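Local atomic coordinates of outer membrane usher protein PapC (Escherichia coli, PDB entry 3L48), a protein that takes part in the export and assembly of pilus subunits across the bacterial outer membrane as a fimbrial usher pore, the present chain being its C-terminal domain. Residues R34-V39 with S48-G53; A26-E31 with G43-S48; N69-A74 with L80-T85; V58-D61 with Q65-V68; L14-A17 with Q21-F24. All coordinates share one frame; numbering follows the deposited sequence.

How the interactions relate
From the N terminus, interaction 5 comes first, closing the short turn that follows strand 10-16. Interactions 2 and 1 come next, and they cross: their segments alternate along the chain and share S48. Interaction 2 joins the two sheets through the core, while interaction 1 fastens strand 35-38 to the loop leading to strand 55-59. Interaction 4 then closes the hairpin of strands 55-59 and 64-69, and interaction 3, in series after it, packs the following loop on the last strand. The C66-C84 disulfide ties interaction 4 to interaction 3, and interaction 5 meets both: W60 packs on P22 and P23, and R15 pairs with C84 through backbone.

Interaction 1: residues R34-V39 with S48-G53; sequences RELGMV and SGVTPG. With CO (cobalt (II) ion), chain F.
A single backbone hydrogen bond joins the segments, S48 N to L36 O at 2.7 Å with an almost straight N-H angle of 175°. It fastens strand 35-38, an edge of the four-stranded sheet in this Ig-like sandwich, to the loop that leaves strand 44-47 of the other sheet. L36 carries the side-chain contact. Its CG is anti to the carbonyl carbon (chi1 -47°), and CD1 continues in the extended direction (chi2 -175°) to meet V50 CG2 at 4.1 Å, the side chains crossing at about a right angle. CB lies 3.3 Å from S48 O, and the other branch, CD2, comes to 3.5 Å from that same oxygen. A branched leucine suits the place because one methyl can line the loop backbone as the other reaches the buried valine. With the side chain cut back to an alanine here, V50 CG2 would probably be left without this partner. G49, with positive phi, lets the chain bend; V50 in turn packs on L10 and V70. Strand alternation sends E35 the other way from L36, beside T29. There its extended chain ends in a carboxylate, and OE1 binds the cobalt ion at 2.0 Å.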
# COMPACT_ATOMS: atom_id res chain seq x y z
N ARG A 34 10.87 5.16 -0.80
CA ARG A 34 10.56 5.34 -2.22
C ARG A 34 9.06 5.27 -2.47
O ARG A 34 8.35 4.43 -1.89
CB ARG A 34 11.28 4.27 -3.05
CG ARG A 34 12.75 4.10 -2.71
N GLU A 35 8.56 6.15 -3.33
CA GLU A 35 7.15 6.16 -3.67
C GLU A 35 6.84 5.13 -4.76
O GLU A 35 7.21 5.30 -5.92
CB GLU A 35 6.71 7.56 -4.10
CG GLU A 35 6.72 8.53 -2.94
CD GLU A 35 6.48 9.96 -3.36
OE1 GLU A 35 6.62 10.84 -2.48
OE2 GLU A 35 6.15 10.20 -4.54
N LEU A 36 6.16 4.06 -4.35
CA LEU A 36 5.90 2.93 -5.23
C LEU A 36 4.59 3.08 -5.99
O LEU A 36 4.33 2.38 -6.96
CB LEU A 36 5.90 1.64 -4.42
CG LEU A 36 7.08 1.51 -3.45
CD1 LEU A 36 7.08 0.16 -2.76
CD2 LEU A 36 8.39 1.73 -4.19
N GLY A 37 3.75 4.00 -5.53
CA GLY A 37 2.47 4.22 -6.18
C GLY A 37 1.57 5.18 -5.42
O GLY A 37 1.90 5.64 -4.33
N MET A 38 0.43 5.49 -6.02
CA MET A 38 -0.53 6.42 -5.46
C MET A 38 -1.89 5.75 -5.41
O MET A 38 -2.24 4.97 -6.30
CB MET A 38 -0.60 7.68 -6.32
CG MET A 38 0.74 8.31 -6.57
SD MET A 38 1.33 9.21 -5.13
CE MET A 38 0.21 10.60 -5.17
N VAL A 39 -2.67 6.05 -4.38
CA VAL A 39 -4.00 5.47 -4.24
C VAL A 39 -4.98 6.16 -5.18
O VAL A 39 -5.08 7.38 -5.21
CB VAL A 39 -4.52 5.61 -2.80
CG1 VAL A 39 -5.85 4.88 -2.65
CG2 VAL A 39 -3.50 5.06 -1.82
N SER A 48 4.58 -0.16 -7.93
CA SER A 48 5.73 -0.59 -8.73
C SER A 48 6.93 -0.87 -7.83
O SER A 48 7.16 -0.17 -6.84
CB SER A 48 6.11 0.49 -9.74
OG SER A 48 5.04 0.79 -10.62
N GLY A 49 7.69 -1.91 -8.18
CA GLY A 49 8.94 -2.21 -7.51
C GLY A 49 8.81 -2.56 -6.05
O GLY A 49 9.66 -2.21 -5.24
N VAL A 50 7.74 -3.27 -5.71
CA VAL A 50 7.51 -3.71 -4.34
C VAL A 50 8.37 -4.92 -4.00
O VAL A 50 8.55 -5.81 -4.82
CB VAL A 50 6.03 -4.08 -4.10
CG1 VAL A 50 5.79 -4.40 -2.63
CG2 VAL A 50 5.12 -2.96 -4.57
N THR A 51 8.90 -4.94 -2.78
CA THR A 51 9.67 -6.08 -2.30
C THR A 51 8.80 -6.94 -1.40
O THR A 51 8.26 -6.45 -0.41
CB THR A 51 10.91 -5.63 -1.50
OG1 THR A 51 11.66 -4.69 -2.27
CG2 THR A 51 11.78 -6.83 -1.16
N PRO A 52 8.64 -8.22 -1.75
CA PRO A 52 7.85 -9.13 -0.92
C PRO A 52 8.37 -9.15 0.52
O PRO A 52 9.56 -9.34 0.73
CB PRO A 52 8.06 -10.49 -1.58
CG PRO A 52 8.38 -10.17 -3.01
CD PRO A 52 9.17 -8.89 -2.96
N GLY A 53 7.48 -8.95 1.48
CA GLY A 53 7.85 -9.01 2.88
C GLY A 53 8.11 -7.66 3.54
O GLY A 53 8.21 -7.58 4.76
CO CO F . 6.48 12.80 -2.96

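Interaction 2: residues A26-E31 with G43-S48; sequences ASVTSE and GLAWLS
V28 and L47 meet through apolar carbon alone, with CA atoms 7.8 Å apart and no hydrogen bond running between the segments. The methyl CD2 of L47 sits against the base of the valine, 3.6 Å from V28 CB, and also touches both arms of the fork, at 3.7 Å from CG1 and 3.9 Å from CG2. The side chains cross at about a right angle. The CG of L47 stands anti to the carbonyl carbon (chi1 -51°); CD1 then takes the extended direction (chi2 171°), leaving CD2 as the branch turned to V28. A45 adds a lighter contact: its CB is 4.3 Å from V28 CG2. The short alanine suits a site that L14 also shares, whereas the longer leucine bridges to V28 and L56.

This is face-to-face packing of an Ig-like beta sandwich. V28 comes from strand 27-29 of the four-stranded sheet, A45 and L47 from strand 44-47 of the three-stranded one, and all three are buried. The alternate residues of the second strand, L44 and W46, lie on its other face.

Polar groups keep to the outside of the first strand or to its end. T29 OG1 bonds to S57 OG on the adjacent strand 55-59, and S30 OG takes the backbone N-H of R34.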
# COMPACT_ATOMS: atom_id res chain seq x y z
N ALA A 26 -3.60 9.59 -1.95
CA ALA A 26 -2.63 9.21 -0.93
C ALA A 26 -1.42 8.55 -1.59
O ALA A 26 -1.54 7.96 -2.66
CB ALA A 26 -3.27 8.25 0.07
N SER A 27 -0.26 8.66 -0.97
CA SER A 27 0.94 8.03 -1.51
C SER A 27 1.32 6.78 -0.72
O SER A 27 1.07 6.69 0.48
CB SER A 27 2.11 9.02 -1.53
OG SER A 27 2.47 9.39 -0.21
N VAL A 28 1.94 5.83 -1.41
CA VAL A 28 2.40 4.60 -0.78
C VAL A 28 3.91 4.53 -0.92
O VAL A 28 4.45 4.59 -2.03
CB VAL A 28 1.77 3.36 -1.43
CG1 VAL A 28 2.13 2.11 -0.65
CG2 VAL A 28 0.26 3.52 -1.52
N THR A 29 4.61 4.39 0.21
CA THR A 29 6.06 4.44 0.21
C THR A 29 6.67 3.20 0.84
O THR A 29 6.10 2.61 1.76
CB THR A 29 6.58 5.69 0.95
OG1 THR A 29 6.05 5.71 2.27
CG2 THR A 29 6.17 6.96 0.22
N SER A 30 7.84 2.82 0.34
CA SER A 30 8.55 1.65 0.85
C SER A 30 9.28 1.99 2.14
O SER A 30 9.37 3.15 2.53
CB SER A 30 9.56 1.15 -0.19
OG SER A 30 10.57 2.12 -0.42
N GLU A 31 9.78 0.96 2.81
CA GLU A 31 10.59 1.16 4.01
C GLU A 31 11.70 2.16 3.69
O GLU A 31 12.01 3.04 4.49
CB GLU A 31 11.22 -0.16 4.46
CG GLU A 31 10.22 -1.28 4.72
CD GLU A 31 10.90 -2.58 5.13
OE1 GLU A 31 12.04 -2.82 4.68
OE2 GLU A 31 10.29 -3.35 5.89
N GLY A 43 -9.81 2.86 -2.85
CA GLY A 43 -8.69 2.28 -2.13
C GLY A 43 -7.74 1.42 -2.95
O GLY A 43 -6.90 0.71 -2.39
N LEU A 44 -7.86 1.48 -4.27
CA LEU A 44 -6.98 0.72 -5.15
C LEU A 44 -5.67 1.46 -5.40
O LEU A 44 -5.67 2.66 -5.69
CB LEU A 44 -7.69 0.42 -6.48
CG LEU A 44 -6.88 -0.19 -7.63
CD1 LEU A 44 -6.29 -1.53 -7.24
CD2 LEU A 44 -7.75 -0.32 -8.88
N ALA A 45 -4.55 0.74 -5.28
CA ALA A 45 -3.24 1.32 -5.57
C ALA A 45 -2.33 0.36 -6.32
O ALA A 45 -1.95 -0.69 -5.80
CB ALA A 45 -2.56 1.78 -4.28
N TRP A 46 -1.97 0.72 -7.55
CA TRP A 46 -0.98 -0.04 -8.31
C TRP A 46 0.41 0.33 -7.84
O TRP A 46 0.82 1.49 -7.93
CB TRP A 46 -1.12 0.25 -9.81
CG TRP A 46 -2.29 -0.43 -10.44
CD1 TRP A 46 -3.41 -0.90 -9.81
CD2 TRP A 46 -2.46 -0.72 -11.83
NE1 TRP A 46 -4.26 -1.47 -10.73
CE2 TRP A 46 -3.70 -1.36 -11.97
CE3 TRP A 46 -1.68 -0.49 -12.97
CZ2 TRP A 46 -4.18 -1.78 -13.21
CZ3 TRP A 46 -2.16 -0.91 -14.20
CH2 TRP A 46 -3.40 -1.55 -14.31
N LEU A 47 1.14 -0.65 -7.33
CA LEU A 47 2.47 -0.41 -6.77
C LEU A 47 3.58 -0.99 -7.64
O LEU A 47 3.53 -2.15 -8.05
CB LEU A 47 2.55 -0.98 -5.36
CG LEU A 47 1.43 -0.57 -4.40
CD1 LEU A 47 1.51 -1.35 -3.11
CD2 LEU A 47 1.47 0.93 -4.13
N SER A 48 4.58 -0.16 -7.93
CA SER A 48 5.73 -0.59 -8.73
C SER A 48 6.93 -0.87 -7.83
O SER A 48 7.16 -0.17 -6.84
CB SER A 48 6.11 0.49 -9.74
OG SER A 48 5.04 0.79 -10.62

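Interaction 3: residues N69-A74 with L80-T85; sequences NVPETA and LLLPCT
L80 and P71 meet where the loop after strand 64-69 passes beside strand 78-84, an edge strand of the Ig-like sandwich. The loop carries the chain from the four-stranded sheet to the three-stranded one. From its CB, which already points toward the loop, the L80 chain takes the crowded position between backbone N and carbonyl carbon (chi1 79°). CB and CG stand back from the proline, and the fork at CG divides the work. CD1 goes to the loop, 3.6 Å from P71 CD and 3.7 Å from P71 CG, and is also at 4.5 Å from A74 CB. CD2 makes no contact with the loop; CD1 also lies beside L82 CD2. That next inward leucine adds a second methyl to the same ring, L82 CD2 lying 3.9 Å from P71 CD, while the rest of L82 packs into the core on L14 and V68.

Proline suits the position: its ring is a rigid apolar surface for both leucines, and it begins a type I turn closed by a 3.2 Å bond from A74 N to P71 O. Further along, C84 is held to C66 by the disulfide. Between the two segments a water bridges the two backbones, accepting from N69 N and donating to P83 O, each at 2.8 Å.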
# COMPACT_ATOMS: atom_id res chain seq x y z
N ASN A 69 1.79 -4.76 5.62
CA ASN A 69 2.85 -5.75 5.48
C ASN A 69 2.65 -6.54 4.19
O ASN A 69 1.71 -7.32 4.07
CB ASN A 69 2.87 -6.69 6.68
CG ASN A 69 3.06 -5.95 7.99
OD1 ASN A 69 2.32 -6.17 8.95
ND2 ASN A 69 4.05 -5.07 8.04
N VAL A 70 3.54 -6.32 3.23
CA VAL A 70 3.46 -7.05 1.97
C VAL A 70 3.83 -8.51 2.20
O VAL A 70 4.93 -8.80 2.65
CB VAL A 70 4.41 -6.46 0.91
CG1 VAL A 70 4.31 -7.24 -0.39
CG2 VAL A 70 4.08 -4.99 0.68
N PRO A 71 2.89 -9.43 1.91
CA PRO A 71 3.15 -10.86 2.11
C PRO A 71 4.45 -11.30 1.44
O PRO A 71 4.81 -10.78 0.38
CB PRO A 71 1.94 -11.52 1.44
CG PRO A 71 0.86 -10.50 1.53
CD PRO A 71 1.55 -9.17 1.37
N GLU A 72 5.14 -12.24 2.06
CA GLU A 72 6.40 -12.75 1.53
C GLU A 72 6.14 -13.47 0.21
O GLU A 72 7.05 -13.66 -0.60
CB GLU A 72 7.04 -13.72 2.53
CG GLU A 72 8.55 -13.67 2.56
CD GLU A 72 9.08 -12.50 3.37
OE1 GLU A 72 9.71 -11.60 2.77
OE2 GLU A 72 8.85 -12.46 4.60
N THR A 73 4.89 -13.87 -0.00
CA THR A 73 4.52 -14.65 -1.18
C THR A 73 3.99 -13.79 -2.33
O THR A 73 3.50 -14.32 -3.32
CB THR A 73 3.47 -15.71 -0.83
OG1 THR A 73 2.38 -15.09 -0.14
CG2 THR A 73 4.08 -16.78 0.06
N ALA A 74 4.10 -12.48 -2.18
CA ALA A 74 3.64 -11.57 -3.23
C ALA A 74 4.47 -11.75 -4.50
O ALA A 74 5.70 -11.77 -4.46
CB ALA A 74 3.69 -10.14 -2.74
N LEU A 80 -3.98 -8.21 -4.44
CA LEU A 80 -4.15 -8.67 -3.07
C LEU A 80 -4.64 -7.58 -2.12
O LEU A 80 -4.36 -6.39 -2.31
CB LEU A 80 -2.86 -9.31 -2.54
CG LEU A 80 -1.74 -8.38 -2.07
CD1 LEU A 80 -0.55 -9.21 -1.60
CD2 LEU A 80 -1.32 -7.41 -3.16
N LEU A 81 -5.38 -8.01 -1.11
CA LEU A 81 -5.83 -7.14 -0.04
C LEU A 81 -4.65 -6.78 0.84
O LEU A 81 -3.90 -7.66 1.28
CB LEU A 81 -6.89 -7.85 0.81
CG LEU A 81 -7.45 -7.12 2.02
CD1 LEU A 81 -8.37 -5.98 1.59
CD2 LEU A 81 -8.19 -8.08 2.96
N LEU A 82 -4.46 -5.49 1.10
CA LEU A 82 -3.47 -5.06 2.08
C LEU A 82 -4.14 -4.30 3.22
O LEU A 82 -4.42 -3.11 3.10
CB LEU A 82 -2.39 -4.18 1.42
CG LEU A 82 -1.54 -4.86 0.34
CD1 LEU A 82 -0.46 -3.91 -0.15
CD2 LEU A 82 -0.90 -6.14 0.87
N PRO A 83 -4.43 -5.00 4.32
CA PRO A 83 -5.01 -4.34 5.50
C PRO A 83 -4.07 -3.25 6.00
O PRO A 83 -2.93 -3.53 6.36
CB PRO A 83 -5.11 -5.47 6.53
CG PRO A 83 -5.19 -6.72 5.71
CD PRO A 83 -4.31 -6.46 4.51
N CYS A 84 -4.56 -2.01 6.04
CA CYS A 84 -3.73 -0.90 6.49
C CYS A 84 -3.99 -0.56 7.96
O CYS A 84 -5.07 -0.08 8.31
CB CYS A 84 -3.96 0.33 5.61
SG CYS A 84 -2.61 1.54 5.67
N THR A 85 -3.00 -0.82 8.80
CA THR A 85 -3.13 -0.63 10.23
C THR A 85 -2.31 0.56 10.70
O THR A 85 -1.12 0.65 10.43
CB THR A 85 -2.71 -1.89 11.01
OG1 THR A 85 -1.34 -2.20 10.72
CG2 THR A 85 -3.58 -3.07 10.60
O HOH W 1 -0.96 -5.35 5.52

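Interaction 4: residues V58-D61 with Q65-V68; sequences VNWD and QCQV
W60 and Q65 are stacked because each leaves its backbone in a particular way. The indole CG lies between backbone N and carbonyl carbon (chi1 70°), while the glutamine chain bends sharply at its second torsion (chi2 -82°), carrying its methylenes and amide across one face of the ring. Q65 CG sits over the centre of the six-membered ring in a CH-pi contact, CB is 3.4 Å from W60 CH2, and the amide plane is only 13° from that of the indole. On the ring's opposite face lies P23.

The backbone beneath is the hairpin of strands 55-59 and 64-69. V58 and C66 form an antiparallel hydrogen-bonded pair: V58 N donates to C66 O at 2.8 Å, and V58 O receives Q65 N at 3.0 Å. Two residues, Q65 and C66, stand opposite the single V58, which makes a classic beta bulge. The extra residue turns Q65 toward the tryptophan while C66 points inward beside V58. In one of its two conformers, C66 places SG 4.1 Å from W60 CH2, an oblique sulfur-aromatic contact.

A glutamine fits here by offering aliphatic carbon and a flat amide to a partly exposed aromatic ring. The cysteine is bonded to C84, so the hairpin is held by hydrogen bonds and dispersion within its sheet and by a covalent link to the strand 78-84.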
# COMPACT_ATOMS: atom_id res chain seq x y z
N VAL A 58 1.33 4.25 4.13
CA VAL A 58 0.38 4.99 3.31
C VAL A 58 0.23 6.39 3.88
O VAL A 58 -0.13 6.57 5.04
CB VAL A 58 -0.99 4.29 3.28
CG1 VAL A 58 -1.95 5.05 2.39
CG2 VAL A 58 -0.82 2.86 2.79
N ASN A 59 0.52 7.39 3.05
CA ASN A 59 0.57 8.76 3.53
C ASN A 59 -0.51 9.66 2.95
O ASN A 59 -0.80 9.60 1.75
CB ASN A 59 1.94 9.37 3.23
CG ASN A 59 3.07 8.37 3.39
OD1 ASN A 59 3.57 7.82 2.41
ND2 ASN A 59 3.47 8.12 4.63
N TRP A 60 -1.11 10.47 3.81
CA TRP A 60 -1.93 11.60 3.37
C TRP A 60 -2.03 12.63 4.49
O TRP A 60 -1.76 12.33 5.65
CB TRP A 60 -3.31 11.16 2.87
CG TRP A 60 -4.26 10.66 3.91
CD1 TRP A 60 -5.14 11.40 4.65
CD2 TRP A 60 -4.47 9.29 4.29
NE1 TRP A 60 -5.87 10.58 5.48
CE2 TRP A 60 -5.48 9.29 5.28
CE3 TRP A 60 -3.90 8.08 3.89
CZ2 TRP A 60 -5.92 8.11 5.88
CZ3 TRP A 60 -4.34 6.91 4.49
CH2 TRP A 60 -5.34 6.94 5.48
N ASP A 61 -2.40 13.86 4.13
CA ASP A 61 -2.44 14.97 5.08
C ASP A 61 -1.09 15.13 5.76
O ASP A 61 -1.01 15.28 6.98
CB ASP A 61 -3.55 14.76 6.11
CG ASP A 61 -4.94 14.89 5.51
OD1 ASP A 61 -5.04 15.38 4.36
OD2 ASP A 61 -5.93 14.51 6.18
N GLN A 65 -0.27 7.62 7.80
CA GLN A 65 -1.56 7.32 8.40
C GLN A 65 -1.66 5.87 8.87
O GLN A 65 -2.22 5.58 9.93
CB GLN A 65 -2.69 7.66 7.42
CG GLN A 65 -2.71 9.12 6.99
CD GLN A 65 -3.40 10.02 7.99
OE1 GLN A 65 -3.39 11.24 7.86
NE2 GLN A 65 -4.03 9.42 9.00
N CYS A 66 -1.13 4.96 8.06
CA CYS A 66 -1.15 3.54 8.39
C CYS A 66 -0.09 2.77 7.61
O CYS A 66 0.50 3.30 6.66
CB CYS A 66 -2.54 2.94 8.14
SG CYS A 66 -3.36 3.55 6.65
N GLN A 67 0.16 1.54 8.02
CA GLN A 67 1.17 0.71 7.37
C GLN A 67 0.61 -0.66 7.00
O GLN A 67 -0.31 -1.16 7.64
CB GLN A 67 2.40 0.57 8.27
CG GLN A 67 3.17 1.87 8.44
CD GLN A 67 4.45 1.71 9.22
OE1 GLN A 67 5.45 2.37 8.93
NE2 GLN A 67 4.44 0.82 10.21
N VAL A 68 1.19 -1.24 5.95
CA VAL A 68 0.79 -2.56 5.48
C VAL A 68 2.01 -3.47 5.42
O VAL A 68 3.13 -3.00 5.21
CB VAL A 68 0.14 -2.50 4.08
CG1 VAL A 68 -1.04 -1.54 4.07
CG2 VAL A 68 1.17 -2.09 3.05

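Interaction 5: residues L14-A17 with Q21-F24; sequences LRLA and QPPF
Apolar packing around P22 forms the inner half of this contact, which closes the turn between the first strand, 10-16, and the loop leading to strand 27-29 in the Ig-like sandwich. L16 CD1 meets P22 CD at 3.6 Å, the two side chains lying alongside but running opposite ways. L14 approaches with its CB, 3.9 Å from P22 CG, and sends the rest of its chain into the core toward V39. A proline suits the site: its compact ring fits between L14 and L16 and also touches W60, with no N-H needing a partner.

The outer half sets a charged guanidinium against the aliphatic part of Q21. R15 has alternate positions; in the one described here it bends at its third torsion (chi3 75°) and lays one guanidinium face over Q21 CG, which is 3.7 Å from NH2, toward the rim of the group. The guanidinium and amide planes are 44° apart. R15 NH2 also bonds to G19 O within the turn. With an alanine at Q21, the guanidinium would probably lose the methylene packed on its face and be held less firmly in its orientation. Across the turn itself, P22 CD rests 3.6 Å from L14 O.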
# COMPACT_ATOMS: atom_id res chain seq x y z
N LEU A 14 -6.46 -1.63 -0.84
CA LEU A 14 -6.16 -1.11 0.49
C LEU A 14 -7.42 -0.82 1.31
O LEU A 14 -8.33 -0.13 0.85
CB LEU A 14 -5.34 0.18 0.38
CG LEU A 14 -4.01 0.13 -0.38
CD1 LEU A 14 -3.50 1.55 -0.61
CD2 LEU A 14 -2.99 -0.67 0.40
N ARG A 15 -7.46 -1.36 2.52
CA ARG A 15 -8.52 -1.02 3.47
C ARG A 15 -7.95 -0.96 4.88
O ARG A 15 -7.12 -1.78 5.25
CB ARG A 15 -9.68 -2.02 3.41
CG ARG A 15 -10.34 -2.14 2.04
CD ARG A 15 -11.78 -2.61 2.16
NE ARG A 15 -12.66 -1.54 2.63
CZ ARG A 15 -13.70 -1.07 1.94
NH1 ARG A 15 -14.00 -1.57 0.76
NH2 ARG A 15 -14.44 -0.09 2.45
N LEU A 16 -8.38 0.03 5.65
CA LEU A 16 -7.94 0.18 7.03
C LEU A 16 -8.59 -0.89 7.89
O LEU A 16 -9.56 -1.54 7.47
CB LEU A 16 -8.24 1.57 7.57
CG LEU A 16 -7.23 2.67 7.23
CD1 LEU A 16 -7.27 3.00 5.74
CD2 LEU A 16 -7.51 3.93 8.05
N ALA A 17 -8.05 -1.09 9.09
CA ALA A 17 -8.59 -2.06 10.03
C ALA A 17 -10.06 -1.79 10.33
O ALA A 17 -10.82 -2.71 10.61
CB ALA A 17 -7.77 -2.07 11.32
N GLN A 21 -11.37 3.39 3.52
CA GLN A 21 -10.41 3.40 2.42
C GLN A 21 -9.50 4.61 2.51
O GLN A 21 -9.96 5.73 2.75
CB GLN A 21 -11.15 3.43 1.08
CG GLN A 21 -12.13 2.30 0.87
CD GLN A 21 -12.92 2.45 -0.42
OE1 GLN A 21 -13.31 1.46 -1.03
NE2 GLN A 21 -13.15 3.69 -0.84
N PRO A 22 -8.19 4.40 2.30
CA PRO A 22 -7.29 5.56 2.19
C PRO A 22 -7.78 6.44 1.05
O PRO A 22 -8.30 5.92 0.06
CB PRO A 22 -5.94 4.92 1.84
CG PRO A 22 -6.05 3.50 2.29
CD PRO A 22 -7.49 3.12 2.12
N PRO A 23 -7.64 7.77 1.20
CA PRO A 23 -8.23 8.70 0.23
C PRO A 23 -7.52 8.72 -1.13
O PRO A 23 -6.32 8.49 -1.22
CB PRO A 23 -8.09 10.06 0.92
CG PRO A 23 -6.91 9.89 1.83
CD PRO A 23 -6.97 8.47 2.31
N PHE A 24 -8.30 9.00 -2.16
CA PHE A 24 -7.81 9.27 -3.51
C PHE A 24 -6.67 10.28 -3.46
O PHE A 24 -6.85 11.42 -3.03
CB PHE A 24 -8.98 9.84 -4.33
CG PHE A 24 -8.66 10.10 -5.77
CD1 PHE A 24 -8.28 11.37 -6.19
CD2 PHE A 24 -8.76 9.09 -6.72
CE1 PHE A 24 -8.00 11.62 -7.52
CE2 PHE A 24 -8.48 9.34 -8.05
CZ PHE A 24 -8.10 10.60 -8.45